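Local coordinates for peptidoglycan glycosyltransferase (Atopobium parvulum, PDB 4OVD), which belongs to the penicillin-binding proteins, a family of bacterial proteins concerned with the cell wall, and combines a dimerisation domain with a larger penicillin-binding domain, at residues A[289-294]-A[416-421]; A[491-496]-A[508-513]. All coordinates share one frame; numbering follows the deposited sequence.

Contact 1: A[289-294]-A[416-421]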
loop_
_atom_site.group_PDB
_atom_site.type_symbol
_atom_site.label_atom_id
_atom_site.label_comp_id
_atom_site.label_asym_id
_atom_site.label_seq_id
_atom_site.Cartn_x
_atom_site.Cartn_y
_atom_site.Cartn_z
ATOM N N SER A 289 1.336 -7.295 7.260
ATOM C CA SER A 289 2.677 -7.922 7.254
ATOM C C SER A 289 3.713 -6.821 7.021
ATOM O O SER A 289 3.418 -5.773 6.409
ATOM C CB SER A 289 2.770 -8.975 6.132
ATOM O OG SER A 289 1.753 -9.907 6.313
ATOM N N ILE A 290 4.922 -7.041 7.507
ATOM C CA ILE A 290 6.001 -6.060 7.386
ATOM C C ILE A 290 7.137 -6.691 6.621
ATOM O O ILE A 290 7.324 -7.922 6.632
ATOM C CB ILE A 290 6.515 -5.534 8.710
ATOM C CG1 ILE A 290 7.187 -6.616 9.537
ATOM C CG2 ILE A 290 5.359 -4.888 9.526
ATOM C CD1 ILE A 290 7.726 -6.021 10.865
ATOM N N TYR A 291 7.825 -5.816 5.898
ATOM C CA TYR A 291 8.893 -6.193 5.013
ATOM C C TYR A 291 9.935 -5.110 5.065
ATOM O O TYR A 291 9.624 -3.982 5.470
ATOM C CB TYR A 291 8.354 -6.187 3.558
ATOM C CG TYR A 291 7.260 -7.186 3.350
ATOM C CD1 TYR A 291 7.547 -8.532 3.090
ATOM C CD2 TYR A 291 5.945 -6.808 3.423
ATOM C CE1 TYR A 291 6.544 -9.464 2.962
ATOM C CE2 TYR A 291 4.915 -7.743 3.284
ATOM C CZ TYR A 291 5.221 -9.058 3.029
ATOM O OH TYR A 291 4.186 -9.962 2.928
ATOM N N GLU A 292 11.151 -5.436 4.636
ATOM C CA GLU A 292 12.206 -4.413 4.452
ATOM C C GLU A 292 11.818 -3.877 3.075
ATOM O O GLU A 292 11.775 -4.631 2.122
ATOM C CB GLU A 292 13.579 -5.040 4.470
ATOM C CG GLU A 292 14.634 -4.025 4.463
ATOM C CD GLU A 292 15.996 -4.624 4.606
ATOM O OE1 GLU A 292 16.499 -5.208 3.625
ATOM O OE2 GLU A 292 16.586 -4.378 5.655
ATOM N N PRO A 293 11.444 -2.582 3.001
ATOM C CA PRO A 293 10.891 -2.026 1.792
ATOM C C PRO A 293 11.848 -1.971 0.655
ATOM O O PRO A 293 11.422 -2.170 -0.475
ATOM C CB PRO A 293 10.410 -0.630 2.225
ATOM C CG PRO A 293 11.226 -0.293 3.400
ATOM C CD PRO A 293 11.451 -1.595 4.102
ATOM N N GLY A 294 13.132 -1.752 0.904
ATOM C CA GLY A 294 13.990 -1.723 -0.251
ATOM C C GLY A 294 13.828 -0.461 -1.104
ATOM O O GLY A 294 13.310 0.578 -0.655
ATOM N N ILE A 416 8.436 -2.369 7.486
ATOM C CA ILE A 416 7.143 -1.744 7.540
ATOM C C ILE A 416 6.182 -2.399 6.583
ATOM O O ILE A 416 6.596 -3.057 5.649
ATOM C CB ILE A 416 7.271 -0.252 7.155
ATOM C CG1 ILE A 416 7.832 -0.121 5.747
ATOM C CG2 ILE A 416 8.064 0.475 8.229
ATOM C CD1 ILE A 416 8.188 1.293 5.258
ATOM N N PRO A 417 4.894 -2.209 6.808
ATOM C CA PRO A 417 3.933 -2.724 5.876
ATOM C C PRO A 417 3.966 -1.810 4.692
ATOM O O PRO A 417 4.177 -0.593 4.870
ATOM C CB PRO A 417 2.590 -2.558 6.624
ATOM C CG PRO A 417 2.826 -1.475 7.587
ATOM C CD PRO A 417 4.258 -1.563 7.974
ATOM N N PHE A 418 3.675 -2.343 3.512
ATOM C CA PHE A 418 3.707 -1.553 2.306
ATOM C C PHE A 418 2.653 -0.435 2.281
ATOM O O PHE A 418 2.842 0.570 1.607
ATOM C CB PHE A 418 3.682 -2.390 1.053
ATOM C CG PHE A 418 5.035 -2.985 0.701
ATOM C CD1 PHE A 418 6.049 -2.197 0.206
ATOM C CD2 PHE A 418 5.264 -4.327 0.866
ATOM C CE1 PHE A 418 7.304 -2.725 -0.083
ATOM C CE2 PHE A 418 6.523 -4.848 0.646
ATOM C CZ PHE A 418 7.534 -4.072 0.157
ATOM N N ILE A 419 1.590 -0.578 3.073
ATOM C CA ILE A 419 0.575 0.458 3.146
ATOM C C ILE A 419 1.186 1.806 3.620
ATOM O O ILE A 419 0.725 2.905 3.220
ATOM C CB ILE A 419 -0.636 0.033 4.009
ATOM C CG1 ILE A 419 -1.847 0.968 3.747
ATOM C CG2 ILE A 419 -0.250 -0.010 5.466
ATOM C CD1 ILE A 419 -2.423 0.910 2.313
ATOM N N GLN A 420 2.294 1.738 4.345
ATOM C CA GLN A 420 2.974 2.947 4.762
ATOM C C GLN A 420 3.703 3.599 3.588
ATOM O O GLN A 420 3.793 4.837 3.471
ATOM C CB GLN A 420 3.976 2.629 5.866
ATOM C CG GLN A 420 3.314 2.445 7.217
ATOM C CD GLN A 420 4.300 2.274 8.338
ATOM O OE1 GLN A 420 5.511 2.647 8.233
ATOM N NE2 GLN A 420 3.802 1.745 9.450
ATOM N N VAL A 421 4.214 2.759 2.704
ATOM C CA VAL A 421 4.909 3.247 1.524
ATOM C C VAL A 421 3.898 3.879 0.613
ATOM O O VAL A 421 4.118 4.977 0.082
ATOM C CB VAL A 421 5.651 2.133 0.789
ATOM C CG1 VAL A 421 6.313 2.687 -0.452
ATOM C CG2 VAL A 421 6.689 1.501 1.729
HETATM O O HOH W 1 3.042 -5.127 3.675
#
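Tyr291 and Phe418 both set CG beside the backbone N and anti to the carbonyl carbon (chi1 -63° and -79°), which swings their rings together until Tyr291 CD2 lies 3.4 Å from Phe418 CE2. The planes, 27° apart, are slid so far that the rings barely overlap. In the penicillin-binding domain a single antiparallel beta bridge, the hydrogen-bonded pair Tyr291-Ile416, joins the loop leading to helix 298-307 to the residues just before helix 418-429. Tyr291 N donates to Ile416 O at 3.0 Å from well above the carbonyl plane, and Ile416 N returns a bond of 2.8 Å to Tyr291 O from nearer the Tyr291 carbonyl plane. Farther along the loop, Pro293 CG rests 3.9 Å from Ile416 CD1, the two side chains crossing at about a right angle. Val511 touches both aromatic rings, and the ring of Tyr528 meets that of Phe418. On the other side of the bridge, Ser289 O receives a CA-H...O contact from Pro417 CA at 3.1 Å. Ser289 O also accepts from a water oxygen 2.8 Å away; that water, in the Tyr291 ring plane at its edge, accepts from Phe418 N at 2.9 Å.

Contact 2: A[491-496]-A[508-513]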
loop_
_atom_site.group_PDB
_atom_site.type_symbol
_atom_site.label_atom_id
_atom_site.label_comp_id
_atom_site.label_asym_id
_atom_site.label_seq_id
_atom_site.Cartn_x
_atom_site.Cartn_y
_atom_site.Cartn_z
ATOM N N THR A 491 10.285 1.029 -9.084
ATOM C CA THR A 491 10.456 -0.364 -8.801
ATOM C C THR A 491 11.156 -0.518 -7.458
ATOM O O THR A 491 11.795 0.372 -6.955
ATOM C CB THR A 491 11.330 -1.021 -9.839
ATOM O OG1 THR A 491 12.514 -0.234 -10.038
ATOM C CG2 THR A 491 10.587 -1.148 -11.176
ATOM N N GLY A 492 10.984 -1.671 -6.858
ATOM C CA GLY A 492 11.637 -1.970 -5.648
ATOM C C GLY A 492 11.956 -3.435 -5.537
ATOM O O GLY A 492 11.245 -4.267 -6.043
ATOM N N THR A 493 13.068 -3.699 -4.871
ATOM C CA THR A 493 13.483 -4.972 -4.475
ATOM C C THR A 493 13.575 -4.840 -2.956
ATOM O O THR A 493 14.389 -4.063 -2.482
ATOM C CB THR A 493 14.887 -5.317 -4.988
ATOM O OG1 THR A 493 14.858 -5.323 -6.402
ATOM C CG2 THR A 493 15.274 -6.698 -4.468
ATOM N N GLY A 494 12.713 -5.552 -2.235
ATOM C CA GLY A 494 12.679 -5.566 -0.802
ATOM C C GLY A 494 12.945 -6.973 -0.234
ATOM O O GLY A 494 13.380 -7.860 -0.945
ATOM N N GLN A 495 12.795 -7.158 1.070
ATOM C CA GLN A 495 13.057 -8.465 1.615
ATOM C C GLN A 495 12.075 -8.907 2.664
ATOM O O GLN A 495 11.481 -8.112 3.404
ATOM C CB GLN A 495 14.391 -8.464 2.321
ATOM C CG GLN A 495 15.626 -8.115 1.544
ATOM C CD GLN A 495 16.229 -9.280 0.831
ATOM O OE1 GLN A 495 16.024 -10.465 1.176
ATOM N NE2 GLN A 495 16.979 -8.962 -0.181
ATOM N N GLN A 496 11.930 -10.209 2.752
ATOM C CA GLN A 496 11.159 -10.804 3.800
ATOM C C GLN A 496 11.947 -10.679 5.126
ATOM O O GLN A 496 13.174 -10.642 5.175
ATOM C CB GLN A 496 10.888 -12.269 3.505
ATOM C CG GLN A 496 9.932 -12.331 2.339
ATOM C CD GLN A 496 9.144 -13.586 2.330
ATOM O OE1 GLN A 496 9.701 -14.698 2.438
ATOM N NE2 GLN A 496 7.821 -13.425 2.236
ATOM N N SER A 508 16.527 -14.992 3.171
ATOM C CA SER A 508 15.308 -14.199 3.107
ATOM C C SER A 508 14.921 -14.076 1.629
ATOM O O SER A 508 15.764 -13.693 0.814
ATOM C CB SER A 508 15.564 -12.787 3.639
ATOM O OG SER A 508 14.423 -11.990 3.444
ATOM N N GLY A 509 13.660 -14.335 1.311
ATOM C CA GLY A 509 13.173 -14.159 -0.049
ATOM C C GLY A 509 13.089 -12.668 -0.397
ATOM O O GLY A 509 12.915 -11.795 0.552
ATOM N N PHE A 510 13.287 -12.369 -1.708
ATOM C CA PHE A 510 13.110 -10.979 -2.215
ATOM C C PHE A 510 11.678 -10.641 -2.529
ATOM O O PHE A 510 10.882 -11.454 -3.038
ATOM C CB PHE A 510 13.918 -10.706 -3.481
ATOM C CG PHE A 510 15.364 -11.032 -3.353
ATOM C CD1 PHE A 510 16.267 -10.095 -2.877
ATOM C CD2 PHE A 510 15.832 -12.302 -3.702
ATOM C CE1 PHE A 510 17.619 -10.419 -2.759
ATOM C CE2 PHE A 510 17.178 -12.634 -3.573
ATOM C CZ PHE A 510 18.069 -11.682 -3.101
ATOM N N VAL A 511 11.370 -9.362 -2.396
ATOM C CA VAL A 511 10.035 -8.888 -2.660
ATOM C C VAL A 511 10.190 -7.960 -3.839
ATOM O O VAL A 511 11.057 -7.066 -3.838
ATOM C CB VAL A 511 9.519 -8.111 -1.442
ATOM C CG1 VAL A 511 8.167 -7.462 -1.750
ATOM C CG2 VAL A 511 9.402 -9.035 -0.245
ATOM N N ALA A 512 9.429 -8.205 -4.879
ATOM C CA ALA A 512 9.505 -7.352 -6.065
ATOM C C ALA A 512 8.273 -6.501 -6.041
ATOM O O ALA A 512 7.172 -7.035 -6.149
ATOM C CB ALA A 512 9.522 -8.188 -7.340
ATOM N N SER A 513 8.474 -5.191 -6.097
ATOM C CA SER A 513 7.384 -4.216 -5.990
ATOM C C SER A 513 7.431 -3.164 -7.040
ATOM O O SER A 513 8.486 -2.881 -7.586
ATOM C CB SER A 513 7.589 -3.427 -4.712
ATOM O OG SER A 513 7.456 -4.321 -3.630
#
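Thr491 meets Ser513 through the backbone, its CA lying 3.4 Å from Ser513 O in a CA-H...O contact. Its OG1 is hydrogen-bonded to Thr476, and the nearest atom of its side chain is about 3 Å from a calcium ion. Gly492 forms a hydrogen-bonded pair with Ser513: Gly492 N reaches Ser513 O at 2.9 Å, and the return bond from Ser513 N to Gly492 O is straighter. Thr493 turns CG2 anti to its own N, to within 3.9 Å of Phe510 CD1, while its N-H bonds to Ser295. Thr491 to Thr493 complete the KTGT signature of penicillin-binding proteins, carried here by edge strand 487-495 of the five-stranded antiparallel sheet; the N-to-C directions of strand segments 491-495 and 510-513 are 151° apart. Gly494 forms a second hydrogen-bonded pair, with Val511. Gly494 N donates in the carbonyl plane, on a lone pair of Val511 O at 2.8 Å, whereas Val511 N approaches Gly494 O from far above its plane. Gln495 lies beside Phe510, pointing the same way, with amide and ring planes 65° apart. Gln496 N then bonds almost straight to Gly509 O at 2.9 Å. Ser508, with OG anti to its N (chi1 174°), donates from OG to Gln496 O, the modelled 2.5 Å being short enough that its exact length is doubtful.

Contact 1 is buried near the centre of the molecule, whereas contact 2 is only partly buried, with Phe510 exposed on one face of its sheet. Their chemistry follows their places: at 289-294 and 416-421 one bridge is supplemented by aromatic, proline and isoleucine packing, while 491-496 and 508-513 rely on a ladder of backbone bonds between neighbouring strands. Their centres are 10 Å apart and they touch directly. Glu292 O lies 2.9 Å from Gln495 N, probably a hydrogen bond that ties the loop to the edge strand. Val511 and Ser513 face inward, where Tyr291 CD1 packs 3.8 Å from Val511 CG2 and Phe418 CZ 3.8 Å from Ser513 OG.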